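Local coordinates for hypothetical membrane protein (PDB 6JS9) that binds heme and probably takes part in heme uptake and transfer in Corynebacterium glutamicum, this chain being the N-terminal domain of HtaA, at residues A[99-104]-A[132-137]; A[6-11]-A[49-54]. All coordinates share one frame; numbering follows the deposited sequence.

Contact 1. Residues A[99-104]-A[132-137]; sequences SSAQLV and ADVSLN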
ATOM      1  N   SER A  99      13.391 -12.674   4.910  1.00 38.04           N
ATOM      2  CA  SER A  99      12.768 -12.845   3.603  1.00 37.86           C
ATOM      3  C   SER A  99      11.272 -12.521   3.595  1.00 40.13           C
ATOM      4  O   SER A  99      10.618 -12.711   2.563  1.00 39.35           O
ATOM      5  CB  SER A  99      12.969 -14.283   3.115  1.00 39.47           C
ATOM      6  OG  SER A  99      14.337 -14.611   3.041  1.00 54.98           O
ATOM      7  N   SER A 100      10.720 -12.055   4.716  1.00 39.20           N
ATOM      8  CA  SER A 100       9.325 -11.665   4.836  1.00 37.60           C
ATOM      9  C   SER A 100       9.212 -10.187   5.174  1.00 36.84           C
ATOM     10  O   SER A 100      10.077  -9.621   5.844  1.00 33.51           O
ATOM     11  CB  SER A 100       8.606 -12.460   5.935  1.00 45.57           C
ATOM     12  OG  SER A 100       8.351 -13.786   5.530  1.00 57.16           O
ATOM     13  N   ALA A 101       8.110  -9.580   4.736  1.00 32.66           N
ATOM     14  CA  ALA A 101       7.772  -8.220   5.114  1.00 34.91           C
ATOM     15  C   ALA A 101       6.253  -8.097   5.209  1.00 39.53           C
ATOM     16  O   ALA A 101       5.506  -8.938   4.703  1.00 35.01           O
ATOM     17  CB  ALA A 101       8.324  -7.196   4.114  1.00 31.16           C
ATOM     18  N   GLN A 102       5.806  -7.032   5.868  1.00 30.08           N
ATOM     19  CA  GLN A 102       4.404  -6.628   5.893  1.00 29.43           C
ATOM     20  C   GLN A 102       4.277  -5.213   5.348  1.00 30.78           C
ATOM     21  O   GLN A 102       5.128  -4.358   5.613  1.00 33.21           O
ATOM     22  CB  GLN A 102       3.853  -6.690   7.310  1.00 29.66           C
ATOM     23  CG  GLN A 102       3.844  -8.085   7.851  1.00 31.27           C
ATOM     24  CD  GLN A 102       3.299  -8.146   9.239  1.00 43.36           C
ATOM     25  OE1 GLN A 102       3.794  -7.462  10.140  1.00 54.36           O
ATOM     26  NE2 GLN A 102       2.270  -8.966   9.435  1.00 48.13           N
ATOM     27  N   LEU A 103       3.227  -4.968   4.579  1.00 34.35           N
ATOM     28  CA  LEU A 103       2.908  -3.631   4.102  1.00 27.83           C
ATOM     29  C   LEU A 103       1.796  -3.078   4.981  1.00 35.58           C
ATOM     30  O   LEU A 103       0.693  -3.631   5.002  1.00 30.96           O
ATOM     31  CB  LEU A 103       2.475  -3.654   2.633  1.00 33.20           C
ATOM     32  CG  LEU A 103       3.555  -3.861   1.576  1.00 37.30           C
ATOM     33  CD1 LEU A 103       2.948  -4.068   0.185  1.00 27.80           C
ATOM     34  CD2 LEU A 103       4.524  -2.688   1.564  1.00 38.46           C
ATOM     35  N   VAL A 104       2.087  -2.003   5.713  1.00 33.37           N
ATOM     36  CA  VAL A 104       1.165  -1.420   6.684  1.00 30.71           C
ATOM     37  C   VAL A 104       0.743  -0.046   6.187  1.00 36.13           C
ATOM     38  O   VAL A 104       1.572   0.719   5.684  1.00 33.95           O
ATOM     39  CB  VAL A 104       1.828  -1.335   8.066  1.00 35.27           C
ATOM     40  CG1 VAL A 104       0.861  -0.771   9.099  1.00 36.40           C
ATOM     41  CG2 VAL A 104       2.303  -2.716   8.469  1.00 28.78           C
ATOM     42  N   ALA A 132      -1.012  -6.282   3.513  1.00 30.01           N
ATOM     43  CA  ALA A 132      -0.474  -7.376   2.715  1.00 31.81           C
ATOM     44  C   ALA A 132       0.750  -7.966   3.399  1.00 37.39           C
ATOM     45  O   ALA A 132       1.518  -7.254   4.052  1.00 31.61           O
ATOM     46  CB  ALA A 132      -0.090  -6.921   1.296  1.00 27.77           C
ATOM     47  N   ASP A 133       0.909  -9.279   3.235  1.00 40.03           N
ATOM     48  CA  ASP A 133       2.138  -9.991   3.561  1.00 37.04           C
ATOM     49  C   ASP A 133       2.988 -10.109   2.303  1.00 38.52           C
ATOM     50  O   ASP A 133       2.468 -10.364   1.211  1.00 38.28           O
ATOM     51  CB  ASP A 133       1.831 -11.390   4.101  1.00 40.18           C
ATOM     52  CG  ASP A 133       1.280 -11.376   5.522  1.00 46.10           C
ATOM     53  OD1 ASP A 133       1.913 -10.760   6.410  1.00 42.44           O
ATOM     54  OD2 ASP A 133       0.223 -12.007   5.750  1.00 43.32           O
ATOM     55  N   VAL A 134       4.299  -9.924   2.456  1.00 30.81           N
ATOM     56  CA  VAL A 134       5.227  -9.911   1.329  1.00 32.90           C
ATOM     57  C   VAL A 134       6.216 -11.057   1.488  1.00 39.26           C
ATOM     58  O   VAL A 134       6.781 -11.250   2.572  1.00 32.88           O
ATOM     59  CB  VAL A 134       5.989  -8.578   1.224  1.00 37.12           C
ATOM     60  CG1 VAL A 134       6.763  -8.514  -0.099  1.00 40.87           C
ATOM     61  CG2 VAL A 134       5.046  -7.402   1.389  1.00 29.71           C
ATOM     62  N   SER A 135       6.444 -11.791   0.407  1.00 37.48           N
ATOM     63  CA  SER A 135       7.488 -12.805   0.348  1.00 43.92           C
ATOM     64  C   SER A 135       8.599 -12.234  -0.524  1.00 44.71           C
ATOM     65  O   SER A 135       8.482 -12.195  -1.752  1.00 35.47           O
ATOM     66  CB  SER A 135       6.946 -14.122  -0.193  1.00 44.29           C
ATOM     67  OG  SER A 135       5.811 -14.531   0.554  1.00 42.02           O
ATOM     68  N   LEU A 136       9.663 -11.771   0.122  1.00 43.57           N
ATOM     69  CA  LEU A 136      10.741 -11.080  -0.572  1.00 40.96           C
ATOM     70  C   LEU A 136      11.620 -12.059  -1.337  1.00 38.15           C
ATOM     71  O   LEU A 136      11.890 -13.165  -0.865  1.00 39.14           O
ATOM     72  CB  LEU A 136      11.591 -10.300   0.428  1.00 38.11           C
ATOM     73  CG  LEU A 136      10.868  -9.147   1.121  1.00 35.73           C
ATOM     74  CD1 LEU A 136      11.677  -8.675   2.313  1.00 37.28           C
ATOM     75  CD2 LEU A 136      10.634  -8.009   0.151  1.00 36.20           C
ATOM     76  N   ASN A 137      12.082 -11.629  -2.522  1.00 38.10           N
ATOM     77  CA  ASN A 137      13.026 -12.427  -3.309  1.00 43.31           C
ATOM     78  C   ASN A 137      14.340 -12.670  -2.563  1.00 46.39           C
ATOM     79  O   ASN A 137      14.934 -13.749  -2.678  1.00 42.74           O
ATOM     80  CB  ASN A 137      13.317 -11.742  -4.651  1.00 46.05           C
ATOM     81  CG  ASN A 137      12.090 -11.635  -5.546  1.00 54.64           C
ATOM     82  OD1 ASN A 137      11.101 -12.352  -5.359  1.00 51.83           O
ATOM     83  ND2 ASN A 137      12.157 -10.746  -6.541  1.00 50.30           N
TER
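The amide of Gln102 and the carboxylate of Asp133 lie side by side, their planes only 8° apart. NE2 of Gln102 comes to 3.5 Å from OD1 of Asp133, a polar approach short of a hydrogen bond. OD1 of Asp133 also meets Gln102 CG at 3.6 Å, lying along that chain from CG to NE2. Both chains start with CG anti to the carbonyl carbon, so the groups point the same way, off the face that also carries Ser100 and Ser135. Beneath them is a regular antiparallel β ladder between 100-104 and 132-136, part of the large curled sheet of this HtaA domain; strand 82-97 flanks one side and strand 146-155 the other. Ala101 and Val134 form a hydrogen-bonded pair with reciprocal bonds, Val134 N to Ala101 O at 2.7 Å and Ala101 N to Val134 O at 3.0 Å. At the next such pair the bond from Leu103 N to Ala132 O is nearly straight (173°), in the plane of the carbonyl, whereas the return bond from Ala132 N to Leu103 O is weak. The opposite face of the ladder is apolar and buried. There Leu103 and Val134 cross obliquely, CG of Leu103 meeting CG2 of Val134 at 3.8 Å, while Ala101 sets its CB against CB of Val134 at 4.0 Å. Met94, Trp15 and Thr176 pack on this face. The ladder runs on to the loop residue Ser99, whose O takes the N-H of Leu136; that donor stands 31° above the carbonyl plane, and the same oxygen lies 3.4 Å from Leu136 CB.

Contact 2. Residues A[6-11]-A[49-54]; sequences RTASDG and FTPRTN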
ATOM      1  N   ARG A   6      21.512   3.262  11.298  1.00 59.31           N
ATOM      2  CA  ARG A   6      21.337   3.007   9.873  1.00 53.76           C
ATOM      3  C   ARG A   6      19.960   3.486   9.429  1.00 50.40           C
ATOM      4  O   ARG A   6      18.974   3.335  10.159  1.00 42.93           O
ATOM      5  CB  ARG A   6      21.510   1.520   9.551  1.00 54.27           C
ATOM      6  CG  ARG A   6      22.853   0.934   9.955  1.00 55.43           C
ATOM      7  CD  ARG A   6      23.492   0.191   8.791  1.00 54.00           C
ATOM      8  NE  ARG A   6      24.330   1.071   7.994  1.00 60.23           N
ATOM      9  CZ  ARG A   6      24.675   0.846   6.734  1.00 63.01           C
ATOM     10  NH1 ARG A   6      24.237  -0.235   6.100  1.00 54.36           N
ATOM     11  NH2 ARG A   6      25.456   1.714   6.105  1.00 69.12           N
ATOM     12  N   THR A   7      19.892   4.065   8.229  1.00 45.83           N
ATOM     13  CA  THR A   7      18.636   4.646   7.772  1.00 48.80           C
ATOM     14  C   THR A   7      18.514   4.495   6.261  1.00 48.13           C
ATOM     15  O   THR A   7      19.517   4.501   5.539  1.00 47.55           O
ATOM     16  CB  THR A   7      18.527   6.123   8.195  1.00 52.91           C
ATOM     17  OG1 THR A   7      17.190   6.602   7.997  1.00 56.37           O
ATOM     18  CG2 THR A   7      19.507   6.992   7.414  1.00 51.83           C
ATOM     19  N   ALA A   8      17.266   4.334   5.793  1.00 45.50           N
ATOM     20  CA  ALA A   8      16.939   4.264   4.367  1.00 39.87           C
ATOM     21  C   ALA A   8      16.969   5.675   3.797  1.00 47.24           C
ATOM     22  O   ALA A   8      16.037   6.457   3.994  1.00 45.71           O
ATOM     23  CB  ALA A   8      15.567   3.624   4.152  1.00 36.55           C
ATOM     24  N   SER A   9      18.024   6.001   3.051  1.00 47.01           N
ATOM     25  CA  SER A   9      18.235   7.369   2.598  1.00 42.93           C
ATOM     26  C   SER A   9      17.876   7.601   1.135  1.00 48.74           C
ATOM     27  O   SER A   9      17.927   8.752   0.688  1.00 52.43           O
ATOM     28  CB  SER A   9      19.695   7.774   2.822  1.00 50.06           C
ATOM     29  OG  SER A   9      20.553   6.899   2.123  1.00 46.93           O
ATOM     30  N   ASP A  10      17.520   6.560   0.382  1.00 47.26           N
ATOM     31  CA  ASP A  10      17.177   6.722  -1.028  1.00 46.35           C
ATOM     32  C   ASP A  10      16.528   5.442  -1.545  1.00 48.74           C
ATOM     33  O   ASP A  10      16.542   4.400  -0.885  1.00 48.79           O
ATOM     34  CB  ASP A  10      18.406   7.072  -1.871  1.00 53.50           C
ATOM     35  CG  ASP A  10      18.119   8.141  -2.896  1.00 55.72           C
ATOM     36  OD1 ASP A  10      16.930   8.381  -3.201  1.00 51.83           O
ATOM     37  OD2 ASP A  10      19.085   8.740  -3.401  1.00 56.09           O
ATOM     38  N   GLY A  11      15.987   5.530  -2.756  1.00 45.48           N
ATOM     39  CA  GLY A  11      15.286   4.425  -3.373  1.00 40.38           C
ATOM     40  C   GLY A  11      13.792   4.630  -3.291  1.00 40.59           C
ATOM     41  O   GLY A  11      13.306   5.718  -2.971  1.00 38.66           O
ATOM     42  N   PHE A  49       6.970   5.127  -3.793  1.00 32.93           N
ATOM     43  CA  PHE A  49       7.003   5.824  -2.510  1.00 38.67           C
ATOM     44  C   PHE A  49       8.443   5.918  -2.007  1.00 38.56           C
ATOM     45  O   PHE A  49       9.137   4.899  -1.909  1.00 37.09           O
ATOM     46  CB  PHE A  49       6.138   5.094  -1.478  1.00 34.74           C
ATOM     47  CG  PHE A  49       4.727   4.808  -1.960  1.00 37.99           C
ATOM     48  CD1 PHE A  49       3.710   5.751  -1.792  1.00 40.99           C
ATOM     49  CD2 PHE A  49       4.426   3.610  -2.582  1.00 32.23           C
ATOM     50  CE1 PHE A  49       2.403   5.495  -2.234  1.00 41.08           C
ATOM     51  CE2 PHE A  49       3.108   3.347  -3.030  1.00 34.18           C
ATOM     52  CZ  PHE A  49       2.105   4.295  -2.853  1.00 34.43           C
ATOM     53  N   THR A  50       8.896   7.169  -1.661  1.00 38.47           N
ATOM     54  CA  THR A  50      10.260   7.378  -1.190  1.00 42.85           C
ATOM     55  C   THR A  50      10.346   7.209   0.329  1.00 41.75           C
ATOM     56  O   THR A  50       9.384   7.507   1.041  1.00 34.59           O
ATOM     57  CB  THR A  50      10.744   8.775  -1.571  1.00 46.12           C
ATOM     58  OG1 THR A  50       9.936   9.755  -0.909  1.00 55.82           O
ATOM     59  CG2 THR A  50      10.656   8.970  -3.069  1.00 38.10           C
ATOM     60  N   PRO A  51      11.490   6.740   0.851  1.00 41.83           N
ATOM     61  CA  PRO A  51      11.634   6.595   2.310  1.00 46.21           C
ATOM     62  C   PRO A  51      11.645   7.949   3.008  1.00 46.52           C
ATOM     63  O   PRO A  51      12.253   8.911   2.533  1.00 39.55           O
ATOM     64  CB  PRO A  51      12.988   5.886   2.480  1.00 46.46           C
ATOM     65  CG  PRO A  51      13.453   5.529   1.093  1.00 52.05           C
ATOM     66  CD  PRO A  51      12.732   6.407   0.130  1.00 43.60           C
ATOM     67  N   ARG A  52      10.984   8.015   4.157  1.00 41.21           N
ATOM     68  CA  ARG A  52      10.893   9.265   4.904  1.00 46.14           C
ATOM     69  C   ARG A  52      12.148   9.503   5.744  1.00 41.91           C
ATOM     70  O   ARG A  52      12.652   8.590   6.402  1.00 38.43           O
ATOM     71  CB  ARG A  52       9.660   9.231   5.802  1.00 54.71           C
ATOM     72  CG  ARG A  52       8.952  10.548   5.937  1.00 57.78           C
ATOM     73  CD  ARG A  52       7.730  10.382   6.799  1.00 54.45           C
ATOM     74  NE  ARG A  52       6.494  10.342   6.026  1.00 48.94           N
ATOM     75  CZ  ARG A  52       5.352   9.862   6.508  1.00 47.87           C
ATOM     76  NH1 ARG A  52       5.323   9.375   7.740  1.00 46.40           N
ATOM     77  NH2 ARG A  52       4.247   9.858   5.766  1.00 42.44           N
ATOM     78  N   THR A  53      12.651  10.740   5.729  1.00 40.90           N
ATOM     79  CA  THR A  53      13.745  11.088   6.632  1.00 42.16           C
ATOM     80  C   THR A  53      13.329  10.776   8.060  1.00 46.75           C
ATOM     81  O   THR A  53      12.171  10.982   8.437  1.00 44.75           O
ATOM     82  CB  THR A  53      14.113  12.563   6.521  1.00 43.97           C
ATOM     83  OG1 THR A  53      14.464  12.873   5.173  1.00 55.02           O
ATOM     84  CG2 THR A  53      15.295  12.890   7.438  1.00 46.44           C
ATOM     85  N   ASN A  54      14.281  10.267   8.843  1.00 40.45           N
ATOM     86  CA  ASN A  54      14.080   9.659  10.157  1.00 41.13           C
ATOM     87  C   ASN A  54      13.085   8.509  10.134  1.00 38.19           C
ATOM     88  O   ASN A  54      12.644   8.070  11.195  1.00 39.33           O
ATOM     89  CB  ASN A  54      13.620  10.671  11.211  1.00 46.38           C
ATOM     90  CG  ASN A  54      14.691  11.650  11.597  1.00 56.49           C
ATOM     91  OD1 ASN A  54      15.886  11.411  11.379  1.00 65.32           O
ATOM     92  ND2 ASN A  54      14.274  12.768  12.191  1.00 51.22           N
TER
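Pro51 carries this contact: its ring lies against the corner where the chain turns at Asp10, and each of its three ring methylenes meets a different part of that bend. Pro51 CB lies 3.8 Å from the methyl CB of Ala8 and 3.5 Å from the carbonyl O of the same residue. Pro51 CG reaches over to Asp10 O at 3.8 Å. Closest of all, Pro51 CD comes to 3.2 Å from Gly11 O, so the ring runs past the carbonyl oxygens of Ala8, Asp10 and Gly11, nearest to the last. No hydrogen bond crosses between the two segments, and proline has no N-H to offer. The contact sits at a corner in the antiparallel sheet of the HtaA domain: strand 7-9 pairs with strand 177-183, the chain bends, and strand 11-14 pairs with 177-183 as well and adds strand 48-58, where Phe49 and Leu13 share backbone bonding. Just past the corner, Gly11 has phi 103° and psi -167°, angles at which a CB would collide with the carbonyl O of Asp10, and its N-H gives a weak bond from Gly11 N to Asp10 OD1 at 3.0 Å. Ala8 directs its methyl towards Pro51, and both also touch Val66 of strand 63-79. Leu180 packs on Pro51 and Ile182 on Ala8, while the N-H of Ala8 is taken by OG1 of Thr56, beyond the second corner at residues 53 and 54.

Contact 2 (6-11 with 49-54) closes before contact 1 (99-104 with 132-137) opens, so the two follow in series along the chain. Their centres are 18 Å apart and their nearest atoms about 8 Å, without touching. Both belong to the same curled antiparallel sheet, whose strand pairings close on themselves: 11-14, 48-58, 63-79, 82-97, 100-110, 129-136, 146-155, 177-183 and back to 11-14. Contact 1 is one hydrogen-bonded seam of this circuit, contact 2 a side-chain contact at a corner beside the seam of 11-14 with 48-58. The heme lies about 13 Å from the side chain of Ala132 in contact 1, and contact 2 is away from the heme-binding residues.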